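Local coordinates for glutamine synthetase (Streptomyces coelicolor, PDB 4BAX), which belongs to the glutamine synthetase family, building each subunit from a beta-grasp domain and a larger catalytic domain and assembling ten subunits into one oligomer, at residues A[233-237]-A[238-242]; A[156-159]-A[160-164]. All blocks are in the same frame, centred on the assembly; numbering follows the deposited sequence.

Contact 1. Residues A[233-237]-A[238-242]; sequences TNFST and KAMRE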
loop_
_atom_site.group_PDB
_atom_site.type_symbol
_atom_site.label_atom_id
_atom_site.label_comp_id
_atom_site.label_asym_id
_atom_site.label_seq_id
_atom_site.Cartn_x
_atom_site.Cartn_y
_atom_site.Cartn_z
ATOM N N THR A 233 15.078 6.390 43.917
ATOM C CA THR A 233 14.713 5.637 45.107
ATOM C C THR A 233 14.640 6.544 46.339
ATOM O O THR A 233 15.584 7.266 46.673
ATOM C CB THR A 233 15.681 4.474 45.338
ATOM O OG1 THR A 233 15.769 3.696 44.136
ATOM C CG2 THR A 233 15.184 3.601 46.475
ATOM N N ASN A 234 13.478 6.503 46.979
ATOM C CA ASN A 234 13.204 7.264 48.183
ATOM C C ASN A 234 13.393 6.365 49.387
ATOM O O ASN A 234 12.865 5.247 49.439
ATOM C CB ASN A 234 11.774 7.808 48.157
ATOM C CG ASN A 234 11.505 8.677 46.938
ATOM O OD1 ASN A 234 12.196 9.678 46.694
ATOM N ND2 ASN A 234 10.517 8.275 46.140
ATOM N N PHE A 235 14.150 6.867 50.353
ATOM C CA PHE A 235 14.544 6.054 51.485
ATOM C C PHE A 235 14.518 6.781 52.819
ATOM O O PHE A 235 14.958 7.934 52.908
ATOM C CB PHE A 235 15.930 5.483 51.233
ATOM C CG PHE A 235 16.585 4.959 52.456
ATOM C CD1 PHE A 235 16.204 3.749 52.998
ATOM C CD2 PHE A 235 17.580 5.698 53.088
ATOM C CE1 PHE A 235 16.822 3.264 54.132
ATOM C CE2 PHE A 235 18.198 5.221 54.231
ATOM C CZ PHE A 235 17.820 4.000 54.753
ATOM N N SER A 236 14.040 6.089 53.851
ATOM C CA SER A 236 14.053 6.618 55.212
ATOM C C SER A 236 14.060 5.482 56.227
ATOM O O SER A 236 13.672 4.348 55.936
ATOM C CB SER A 236 12.859 7.567 55.480
ATOM O OG SER A 236 11.625 6.867 55.683
ATOM N N THR A 237 14.473 5.831 57.438
ATOM C CA THR A 237 14.416 4.943 58.578
ATOM C C THR A 237 13.564 5.699 59.580
ATOM O O THR A 237 13.247 6.867 59.340
ATOM C CB THR A 237 15.804 4.701 59.197
ATOM O OG1 THR A 237 16.366 5.961 59.612
ATOM C CG2 THR A 237 16.741 3.968 58.215
ATOM N N LYS A 238 13.212 5.059 60.698
ATOM C CA LYS A 238 12.363 5.687 61.710
ATOM C C LYS A 238 13.041 6.972 62.211
ATOM O O LYS A 238 12.390 8.019 62.355
ATOM C CB LYS A 238 12.118 4.725 62.868
ATOM C CG LYS A 238 11.090 5.195 63.892
ATOM C CD LYS A 238 10.997 4.233 65.093
ATOM C CE LYS A 238 12.334 4.123 65.853
ATOM N NZ LYS A 238 12.722 5.335 66.657
ATOM N N ALA A 239 14.357 6.887 62.424
ATOM C CA ALA A 239 15.160 8.028 62.850
ATOM C C ALA A 239 15.161 9.170 61.826
ATOM O O ALA A 239 15.053 10.350 62.183
ATOM C CB ALA A 239 16.590 7.583 63.145
ATOM N N MET A 240 15.252 8.823 60.553
ATOM C CA MET A 240 15.222 9.827 59.498
ATOM C C MET A 240 13.858 10.529 59.431
ATOM O O MET A 240 13.769 11.734 59.203
ATOM C CB MET A 240 15.588 9.197 58.159
ATOM C CG MET A 240 17.048 8.787 58.102
ATOM S SD MET A 240 17.412 7.713 56.703
ATOM C CE MET A 240 17.348 8.917 55.351
ATOM N N ARG A 241 12.792 9.766 59.627
ATOM C CA ARG A 241 11.454 10.346 59.689
ATOM C C ARG A 241 11.256 11.209 60.938
ATOM O O ARG A 241 10.408 12.101 60.966
ATOM C CB ARG A 241 10.358 9.286 59.567
ATOM C CG ARG A 241 10.569 8.300 58.446
ATOM C CD ARG A 241 9.389 7.348 58.299
ATOM N NE ARG A 241 9.638 6.095 59.027
ATOM C CZ ARG A 241 10.449 5.118 58.604
ATOM N NH1 ARG A 241 11.138 5.245 57.457
ATOM N NH2 ARG A 241 10.597 4.019 59.342
ATOM N N GLU A 242 12.016 10.894 61.984
ATOM C CA GLU A 242 11.988 11.677 63.215
ATOM C C GLU A 242 12.852 12.944 63.252
ATOM O O GLU A 242 12.422 13.955 63.808
ATOM C CB GLU A 242 12.212 10.783 64.453
ATOM C CG GLU A 242 10.904 10.076 64.881
ATOM C CD GLU A 242 11.110 8.779 65.666
ATOM O OE1 GLU A 242 12.192 8.591 66.263
ATOM O OE2 GLU A 242 10.189 7.931 65.679
#

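Contact 2. Residues A[156-159]-A[160-164]; sequences EAHL and ENCLK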
loop_
_atom_site.group_PDB
_atom_site.type_symbol
_atom_site.label_atom_id
_atom_site.label_comp_id
_atom_site.label_asym_id
_atom_site.label_seq_id
_atom_site.Cartn_x
_atom_site.Cartn_y
_atom_site.Cartn_z
ATOM N N GLU A 156 -2.801 3.362 31.148
ATOM C CA GLU A 156 -4.004 3.223 31.937
ATOM C C GLU A 156 -4.354 1.785 32.222
ATOM O O GLU A 156 -4.730 1.463 33.357
ATOM C CB GLU A 156 -5.183 3.923 31.278
ATOM C CG GLU A 156 -5.051 5.430 31.219
ATOM C CD GLU A 156 -5.401 6.139 32.548
ATOM O OE1 GLU A 156 -6.128 5.571 33.408
ATOM O OE2 GLU A 156 -4.961 7.294 32.719
ATOM N N ALA A 157 -4.181 0.911 31.232
ATOM C CA ALA A 157 -4.479 -0.507 31.438
ATOM C C ALA A 157 -3.558 -1.107 32.509
ATOM O O ALA A 157 -4.004 -1.865 33.393
ATOM C CB ALA A 157 -4.354 -1.258 30.138
ATOM N N HIS A 158 -2.290 -0.722 32.458
ATOM C CA HIS A 158 -1.305 -1.174 33.424
ATOM C C HIS A 158 -1.566 -0.660 34.853
ATOM O O HIS A 158 -1.471 -1.424 35.834
ATOM C CB HIS A 158 0.071 -0.772 32.956
ATOM C CG HIS A 158 1.145 -0.992 33.971
ATOM N ND1 HIS A 158 1.749 0.044 34.650
ATOM C CD2 HIS A 158 1.719 -2.131 34.421
ATOM C CE1 HIS A 158 2.661 -0.448 35.466
ATOM N NE2 HIS A 158 2.664 -1.764 35.347
ATOM N N LEU A 159 -1.931 0.615 34.977
ATOM C CA LEU A 159 -2.206 1.158 36.305
ATOM C C LEU A 159 -3.411 0.457 36.948
ATOM O O LEU A 159 -3.356 0.063 38.126
ATOM C CB LEU A 159 -2.394 2.674 36.252
ATOM C CG LEU A 159 -2.957 3.338 37.503
ATOM C CD1 LEU A 159 -1.919 3.344 38.618
ATOM C CD2 LEU A 159 -3.403 4.743 37.180
ATOM N N GLU A 160 -4.484 0.291 36.172
ATOM C CA GLU A 160 -5.668 -0.411 36.657
ATOM C C GLU A 160 -5.316 -1.867 36.991
ATOM O O GLU A 160 -5.735 -2.403 38.010
ATOM C CB GLU A 160 -6.805 -0.333 35.633
ATOM C CG GLU A 160 -8.128 -0.996 36.072
ATOM C CD GLU A 160 -8.772 -0.307 37.306
ATOM O OE1 GLU A 160 -8.214 0.685 37.828
ATOM O OE2 GLU A 160 -9.844 -0.759 37.768
ATOM N N ASN A 161 -4.458 -2.468 36.171
ATOM C CA ASN A 161 -4.012 -3.827 36.420
ATOM C C ASN A 161 -3.195 -3.951 37.713
ATOM O O ASN A 161 -3.394 -4.906 38.472
ATOM C CB ASN A 161 -3.208 -4.336 35.224
ATOM C CG ASN A 161 -4.105 -4.848 34.106
ATOM O OD1 ASN A 161 -5.278 -5.136 34.336
ATOM N ND2 ASN A 161 -3.559 -4.967 32.896
ATOM N N CYS A 162 -2.310 -2.990 37.977
ATOM C CA CYS A 162 -1.489 -2.987 39.196
ATOM C C CYS A 162 -2.375 -2.853 40.463
ATOM O O CYS A 162 -2.152 -3.523 41.491
ATOM C CB CYS A 162 -0.459 -1.853 39.142
ATOM S SG CYS A 162 0.967 -2.178 37.999
ATOM N N LEU A 163 -3.377 -1.975 40.390
ATOM C CA LEU A 163 -4.295 -1.762 41.516
ATOM C C LEU A 163 -5.202 -2.968 41.800
ATOM O O LEU A 163 -5.402 -3.348 42.961
ATOM C CB LEU A 163 -5.123 -0.488 41.306
ATOM C CG LEU A 163 -4.262 0.788 41.264
ATOM C CD1 LEU A 163 -5.030 2.043 40.865
ATOM C CD2 LEU A 163 -3.602 1.013 42.614
ATOM N N LYS A 164 -5.696 -3.601 40.735
ATOM C CA LYS A 164 -6.500 -4.810 40.870
ATOM C C LYS A 164 -5.656 -5.914 41.489
ATOM O O LYS A 164 -6.162 -6.730 42.259
ATOM C CB LYS A 164 -7.031 -5.241 39.505
ATOM C CG LYS A 164 -8.511 -5.002 39.323
ATOM C CD LYS A 164 -8.774 -4.328 37.986
ATOM C CE LYS A 164 -8.509 -5.257 36.811
ATOM N NZ LYS A 164 -9.718 -5.315 35.935
#

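Contact 1. Residues A[233-237]-A[238-242]
Thr237 and Met240 meet where a strand ends and a short helix begins, and the threonine is the N-cap of that helix. Its OG1 accepts from the backbone N of Met240 at 3.2 Å, giving that amide the acceptor which the first turn of the helix cannot supply. The hydroxyl reaches it because OG1 stands between the backbone N and the carbonyl carbon (chi1 59°); threonine suits the place because its short hydroxyl can turn back to a first-turn amide. The carbonyl of the same residue takes the next bond, from Arg241 N to Thr237 O at 2.9 Å. Arg241 then bends back at chi3 and lays one face of its guanidinium over the Thr237 carbonyl carbon. At the edge of that group, NH1 donates to Ser236 OG in a bond modelled as very short, its exact length doubtful, while NH2 is satisfied by the backbone O of Glu108. Lys238 and Glu242, one helical turn apart, form a salt bridge, NZ to OE1 at 3.3 Å, whose hydrogen bond is weak. Apart from these polar bonds, Met240 SD approaches CE2 of Phe235 to 3.6 Å, an oblique Met-aromatic contact in which flexible thioether meets ring. The strand runs at 88° to the helix and pairs through its backbone with strands 110-121 and 312-314; helix 323-341 packs on Phe235 and Thr237, and helix 244-253 covers Ala239 and Met240.

Contact 2. Residues A[156-159]-A[160-164]
His158 O accepts from Cys162 N at 2.8 Å within a run of regular i to i+4 bonds, which Glu156, Ala157 and Leu159 continue with Glu160, Asn161 and Leu163. This is the C-terminal part of alpha-helix 152-164 in the catalytic domain, and its side chains sort into faces. On the buried face, the imidazole of His158 swings out anti to its own backbone N (chi1 171°), and its NE2 donates to the backbone O of Ala200 on helix 190-210; a histidine can thus fill an apolar interface and still satisfy a main-chain carbonyl. Leu203 of that helix packs against both His158 and Cys162. Leu159 and Leu163 lie side by side and point the same way, their CD1 atoms 4.1 Å apart, and both also touch Lys5 of a neighbouring subunit; Leu159 packs on Ile169 and Ile172 of strand 169-174 as well, where a branched apolar chain fits. The acids beside them serve the subunit interface: Glu156 OE2 forms a salt bridge with Arg70 and Glu160 OE1 one with Lys5, both of the neighbouring subunit. The Asn161 amide lies beside Ala157 O without bonding to it, and its ND2 bonds Thr207 OG1 on helix 190-210. Cys162, small enough to lie against the imidazole, sets SG over one face of the His158 ring, offset toward NE2, 3.6 Å from the ring centroid and 3.2 Å from His158 NE2.

In the fold
Contact 2 comes first along the chain, and both belong to the catalytic domain. Their centres are 28 Å apart and their nearest atoms about 15 Å, so they do not touch. The large mixed sheet connects them: strand 231-236 of contact 1 pairs with strand 110-121, which in turn pairs with strand 180-188, and Phe183 on that strand meets the His158 ring of contact 2. Their surroundings differ. No other chain touches contact 1, where a sheet strand gives way to a helix, whereas side chains of contact 2, itself made along a single helix, also bond Lys5 and Arg70 of a neighbouring subunit and so take part in assembling the oligomer.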